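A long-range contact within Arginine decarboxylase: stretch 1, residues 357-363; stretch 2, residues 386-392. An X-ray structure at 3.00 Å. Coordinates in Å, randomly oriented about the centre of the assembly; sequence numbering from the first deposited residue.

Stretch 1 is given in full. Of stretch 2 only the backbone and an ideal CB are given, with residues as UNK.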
ATOM      1  N   LYS B 357      19.213  -0.920  46.375  1.00 42.45           N
ATOM      2  CA  LYS B 357      20.625  -1.124  46.060  1.00 40.46           C
ATOM      3  C   LYS B 357      20.982  -0.882  44.606  1.00 40.46           C
ATOM      4  O   LYS B 357      21.936  -0.165  44.300  1.00 28.41           O
ATOM      5  CB  LYS B 357      21.073  -2.531  46.474  1.00 39.40           C
ATOM      6  CG  LYS B 357      22.591  -2.736  46.398  1.00 39.93           C
ATOM      7  CD  LYS B 357      23.041  -4.023  47.088  1.00 42.37           C
ATOM      8  CE  LYS B 357      24.551  -4.250  46.925  1.00 40.40           C
ATOM      9  NZ  LYS B 357      25.021  -5.559  47.513  1.00 46.55           N
ATOM     10  N   LEU B 358      20.206  -1.479  43.710  1.00 43.15           N
ATOM     11  CA  LEU B 358      20.446  -1.323  42.287  1.00 35.76           C
ATOM     12  C   LEU B 358      20.595   0.120  41.847  1.00 38.79           C
ATOM     13  O   LEU B 358      21.618   0.476  41.262  1.00 45.98           O
ATOM     14  CB  LEU B 358      19.338  -1.995  41.485  1.00 31.89           C
ATOM     15  CG  LEU B 358      19.633  -3.471  41.233  1.00 31.12           C
ATOM     16  CD1 LEU B 358      18.471  -4.172  40.545  1.00 36.97           C
ATOM     17  CD2 LEU B 358      20.876  -3.538  40.382  1.00 21.36           C
ATOM     18  N   ILE B 359      19.600   0.965  42.110  1.00 42.79           N
ATOM     19  CA  ILE B 359      19.739   2.348  41.654  1.00 43.99           C
ATOM     20  C   ILE B 359      20.868   3.033  42.430  1.00 39.45           C
ATOM     21  O   ILE B 359      21.489   3.970  41.931  1.00 33.28           O
ATOM     22  CB  ILE B 359      18.374   3.190  41.722  1.00 41.37           C
ATOM     23  CG1 ILE B 359      18.363   4.089  42.936  1.00 25.56           C
ATOM     24  CG2 ILE B 359      17.146   2.269  41.767  1.00 29.07           C
ATOM     25  CD1 ILE B 359      18.495   3.311  44.183  1.00 44.40           C
ATOM     26  N   ASP B 360      21.155   2.551  43.637  1.00 33.32           N
ATOM     27  CA  ASP B 360      22.254   3.127  44.406  1.00 38.48           C
ATOM     28  C   ASP B 360      23.550   2.997  43.613  1.00 34.51           C
ATOM     29  O   ASP B 360      24.332   3.939  43.511  1.00 29.91           O
ATOM     30  CB  ASP B 360      22.409   2.426  45.751  1.00 41.67           C
ATOM     31  CG  ASP B 360      21.724   3.173  46.865  1.00 46.78           C
ATOM     32  OD1 ASP B 360      21.666   4.424  46.773  1.00 48.59           O
ATOM     33  OD2 ASP B 360      21.260   2.522  47.830  1.00 47.49           O
ATOM     34  N   GLU B 361      23.764   1.815  43.052  1.00 34.15           N
ATOM     35  CA  GLU B 361      24.934   1.556  42.241  1.00 35.88           C
ATOM     36  C   GLU B 361      24.879   2.486  41.032  1.00 42.85           C
ATOM     37  O   GLU B 361      25.897   3.053  40.625  1.00 46.66           O
ATOM     38  CB  GLU B 361      24.937   0.100  41.791  1.00 30.63           C
ATOM     39  CG  GLU B 361      24.389  -0.804  42.854  1.00 36.45           C
ATOM     40  CD  GLU B 361      24.699  -2.266  42.633  1.00 38.15           C
ATOM     41  OE1 GLU B 361      24.563  -2.747  41.484  1.00 43.37           O
ATOM     42  OE2 GLU B 361      25.057  -2.937  43.621  1.00 39.20           O
ATOM     43  N   LEU B 362      23.695   2.652  40.453  1.00 36.28           N
ATOM     44  CA  LEU B 362      23.585   3.545  39.317  1.00 39.34           C
ATOM     45  C   LEU B 362      24.115   4.926  39.700  1.00 46.59           C
ATOM     46  O   LEU B 362      24.740   5.596  38.876  1.00 51.08           O
ATOM     47  CB  LEU B 362      22.139   3.637  38.832  1.00 34.71           C
ATOM     48  CG  LEU B 362      21.669   2.474  37.953  1.00 33.45           C
ATOM     49  CD1 LEU B 362      20.163   2.485  37.831  1.00 31.46           C
ATOM     50  CD2 LEU B 362      22.316   2.572  36.590  1.00 26.65           C
ATOM     51  N   TYR B 363      23.885   5.350  40.946  1.00 44.46           N
ATOM     52  CA  TYR B 363      24.380   6.655  41.394  1.00 47.17           C
ATOM     53  C   TYR B 363      25.897   6.670  41.350  1.00 45.94           C
ATOM     54  O   TYR B 363      26.506   7.486  40.657  1.00 44.67           O
ATOM     55  CB  TYR B 363      23.942   6.976  42.828  1.00 56.88           C
ATOM     56  CG  TYR B 363      22.641   7.732  42.942  1.00 67.83           C
ATOM     57  CD1 TYR B 363      21.428   7.048  43.043  1.00 81.40           C
ATOM     58  CD2 TYR B 363      22.612   9.130  42.951  1.00 66.04           C
ATOM     59  CE1 TYR B 363      20.206   7.730  43.153  1.00 77.79           C
ATOM     60  CE2 TYR B 363      21.386   9.826  43.058  1.00 77.24           C
ATOM     61  CZ  TYR B 363      20.187   9.111  43.161  1.00 72.97           C
ATOM     62  OH  TYR B 363      18.974   9.746  43.285  1.00 58.41           O
ATOM     63  N   UNK B 386      18.354  -2.949  33.445  1.00 30.57           N
ATOM     64  CA  UNK B 386      17.702  -4.190  33.056  1.00 39.75           C
ATOM     65  C   UNK B 386      17.236  -4.984  34.272  1.00 42.06           C
ATOM     66  O   UNK B 386      16.137  -5.550  34.273  1.00 41.14           O
ATOM     67  CB  UNK B 386      18.650  -5.039  32.207  1.00 39.75           C
ATOM     68  N   UNK B 387      18.069  -5.025  35.308  1.00 42.21           N
ATOM     69  CA  UNK B 387      17.709  -5.737  36.527  1.00 43.01           C
ATOM     70  C   UNK B 387      16.563  -5.015  37.231  1.00 44.08           C
ATOM     71  O   UNK B 387      15.649  -5.659  37.764  1.00 40.89           O
ATOM     72  CB  UNK B 387      18.917  -5.864  37.457  1.00 43.01           C
ATOM     73  N   UNK B 388      16.593  -3.683  37.232  1.00 39.58           N
ATOM     74  CA  UNK B 388      15.513  -2.945  37.887  1.00 41.98           C
ATOM     75  C   UNK B 388      14.197  -3.195  37.182  1.00 40.25           C
ATOM     76  O   UNK B 388      13.183  -3.490  37.823  1.00 38.79           O
ATOM     77  CB  UNK B 388      15.819  -1.446  37.917  1.00 41.98           C
ATOM     78  N   UNK B 389      14.219  -3.084  35.859  1.00 30.21           N
ATOM     79  CA  UNK B 389      13.020  -3.327  35.084  1.00 29.01           C
ATOM     80  C   UNK B 389      12.476  -4.716  35.390  1.00 36.06           C
ATOM     81  O   UNK B 389      11.278  -4.888  35.629  1.00 40.74           O
ATOM     82  CB  UNK B 389      13.303  -3.174  33.588  1.00 29.01           C
ATOM     83  N   UNK B 390      13.353  -5.712  35.385  1.00 33.96           N
ATOM     84  CA  UNK B 390      12.921  -7.072  35.667  1.00 39.45           C
ATOM     85  C   UNK B 390      12.256  -7.120  37.043  1.00 43.27           C
ATOM     86  O   UNK B 390      11.263  -7.822  37.240  1.00 42.67           O
ATOM     87  CB  UNK B 390      14.102  -8.043  35.599  1.00 39.45           C
ATOM     88  N   UNK B 391      12.797  -6.366  37.992  1.00 40.74           N
ATOM     89  CA  UNK B 391      12.230  -6.335  39.332  1.00 44.14           C
ATOM     90  C   UNK B 391      10.895  -5.613  39.357  1.00 42.98           C
ATOM     91  O   UNK B 391      10.019  -5.942  40.161  1.00 42.67           O
ATOM     92  CB  UNK B 391      13.204  -5.666  40.305  1.00 44.14           C
ATOM     93  N   UNK B 392      10.743  -4.628  38.476  1.00 40.94           N
ATOM     94  CA  UNK B 392       9.505  -3.865  38.396  1.00 38.95           C
ATOM     95  C   UNK B 392       8.357  -4.774  37.988  1.00 40.32           C
ATOM     96  O   UNK B 392       7.278  -4.725  38.580  1.00 38.51           O
ATOM     97  CB  UNK B 392       9.646  -2.704  37.409  1.00 38.95           C
TER

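The two stretches are helical and run nearly antiparallel, their N-to-C directions 157° apart and their axes approaching to 10.0 Å. Stretch 1 presents Leu358, Ile359 and Leu362 to its partner, an aliphatic surface that offers no charged group, so what faces it is expected to pack rather than to bond.

Position 386 has helical backbone angles (-65/-41), and nothing of stretch 1 lies within 5.5 Å of its ideal CB. The contact hardly restricts the choice, and polar or charged side chains would do as well as any. The residue is Glu386, which stays out of reach; its carbonyl O accepts a backbone hydrogen bond from position 390.

At position 387 CA-to-CB points toward stretch 1, and the ideal CB already lies 3.5 Å from Leu358 CD1. With a methyl group so near, a small residue such as alanine, serine or cysteine fits readily, while a longer side chain would have to lead away from that methyl. Ser387 is found, its CB 3.5 Å from Leu358 CD1. Its chi1 is m, and the hydroxyl makes no hydrogen bond to stretch 1.

Position 388 is the centre of the contact. Its CA lies 6.8 Å from the CA of Leu358, the nearest such pair, and its CB points toward stretch 1 but remains 4.6 Å from Leu358 CD1. This leaves space for an aliphatic chain to extend between Leu358, Ile359 and Leu362; isoleucine, leucine or methionine would suit, and valine would reach less far. The deposited Ile388, with chi1 m and chi2 t, sends CG1 to 3.6 Å from Leu358 CB and CD1 to 3.5 Å from Ile359 CG2. The same CD1 is 3.8 Å from Leu362 CD1, so one extended branch touches three residues.

Positions 389 and 390 have no atom of stretch 1 within 5.5 Å of their ideal CB, and many side chains are compatible with each. The first is Leu389, which takes no part in the contact. The second is Thr390, whose OG1 donates a hydrogen bond to Glu386 O (2.7 Å), one turn back along its own helix.

At position 391 CB again points toward stretch 1, but at 5.5 Å from Leu358 CD1 it needs a side chain of some length to close the gap; leucine, isoleucine or methionine would serve. Leu391 (m, t) brings its CD1 to 3.6 Å from Leu358 CD1, an apolar contact.

Position 392 is out of reach, so stretch 1 sets no preference. It is Phe392, whose N donates to Ile388 O (2.8 Å).

Stretch 2 386-392: ESILTLF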
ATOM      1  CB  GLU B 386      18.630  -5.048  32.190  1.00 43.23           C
ATOM      2  CG  GLU B 386      18.415  -4.869  30.691  1.00 62.04           C
ATOM      3  CD  GLU B 386      16.926  -4.858  30.306  1.00 80.42           C
ATOM      4  OE1 GLU B 386      16.170  -5.758  30.765  1.00 85.78           O
ATOM      5  OE2 GLU B 386      16.512  -3.948  29.543  1.00 76.85           O
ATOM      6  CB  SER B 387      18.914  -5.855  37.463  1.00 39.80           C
ATOM      7  OG  SER B 387      19.888  -6.744  36.939  1.00 38.90           O
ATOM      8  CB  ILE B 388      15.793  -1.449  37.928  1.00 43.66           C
ATOM      9  CG1 ILE B 388      16.941  -1.206  38.876  1.00 51.13           C
ATOM     10  CG2 ILE B 388      14.605  -0.687  38.485  1.00 34.14           C
ATOM     11  CD1 ILE B 388      17.304   0.227  38.937  1.00 77.12           C
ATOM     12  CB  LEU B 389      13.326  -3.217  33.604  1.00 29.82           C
ATOM     13  CG  LEU B 389      13.713  -1.826  33.129  1.00 23.62           C
ATOM     14  CD1 LEU B 389      13.984  -1.873  31.634  1.00 33.06           C
ATOM     15  CD2 LEU B 389      12.595  -0.859  33.435  1.00 21.94           C
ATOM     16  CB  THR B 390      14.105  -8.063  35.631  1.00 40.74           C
ATOM     17  OG1 THR B 390      14.802  -7.933  34.386  1.00 39.40           O
ATOM     18  CG2 THR B 390      13.602  -9.497  35.772  1.00 38.39           C
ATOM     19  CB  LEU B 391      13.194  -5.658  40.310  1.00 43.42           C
ATOM     20  CG  LEU B 391      14.443  -6.469  40.663  1.00 38.15           C
ATOM     21  CD1 LEU B 391      15.365  -5.622  41.513  1.00 30.75           C
ATOM     22  CD2 LEU B 391      14.045  -7.747  41.389  1.00 21.01           C
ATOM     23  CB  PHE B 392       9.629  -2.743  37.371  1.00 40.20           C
ATOM     24  CG  PHE B 392       8.445  -1.810  37.351  1.00 48.39           C
ATOM     25  CD1 PHE B 392       8.398  -0.707  38.200  1.00 44.44           C
ATOM     26  CD2 PHE B 392       7.365  -2.046  36.498  1.00 45.03           C
ATOM     27  CE1 PHE B 392       7.298   0.145  38.197  1.00 43.71           C
ATOM     28  CE2 PHE B 392       6.258  -1.196  36.490  1.00 43.52           C
ATOM     29  CZ  PHE B 392       6.226  -0.099  37.341  1.00 43.95           C
TER
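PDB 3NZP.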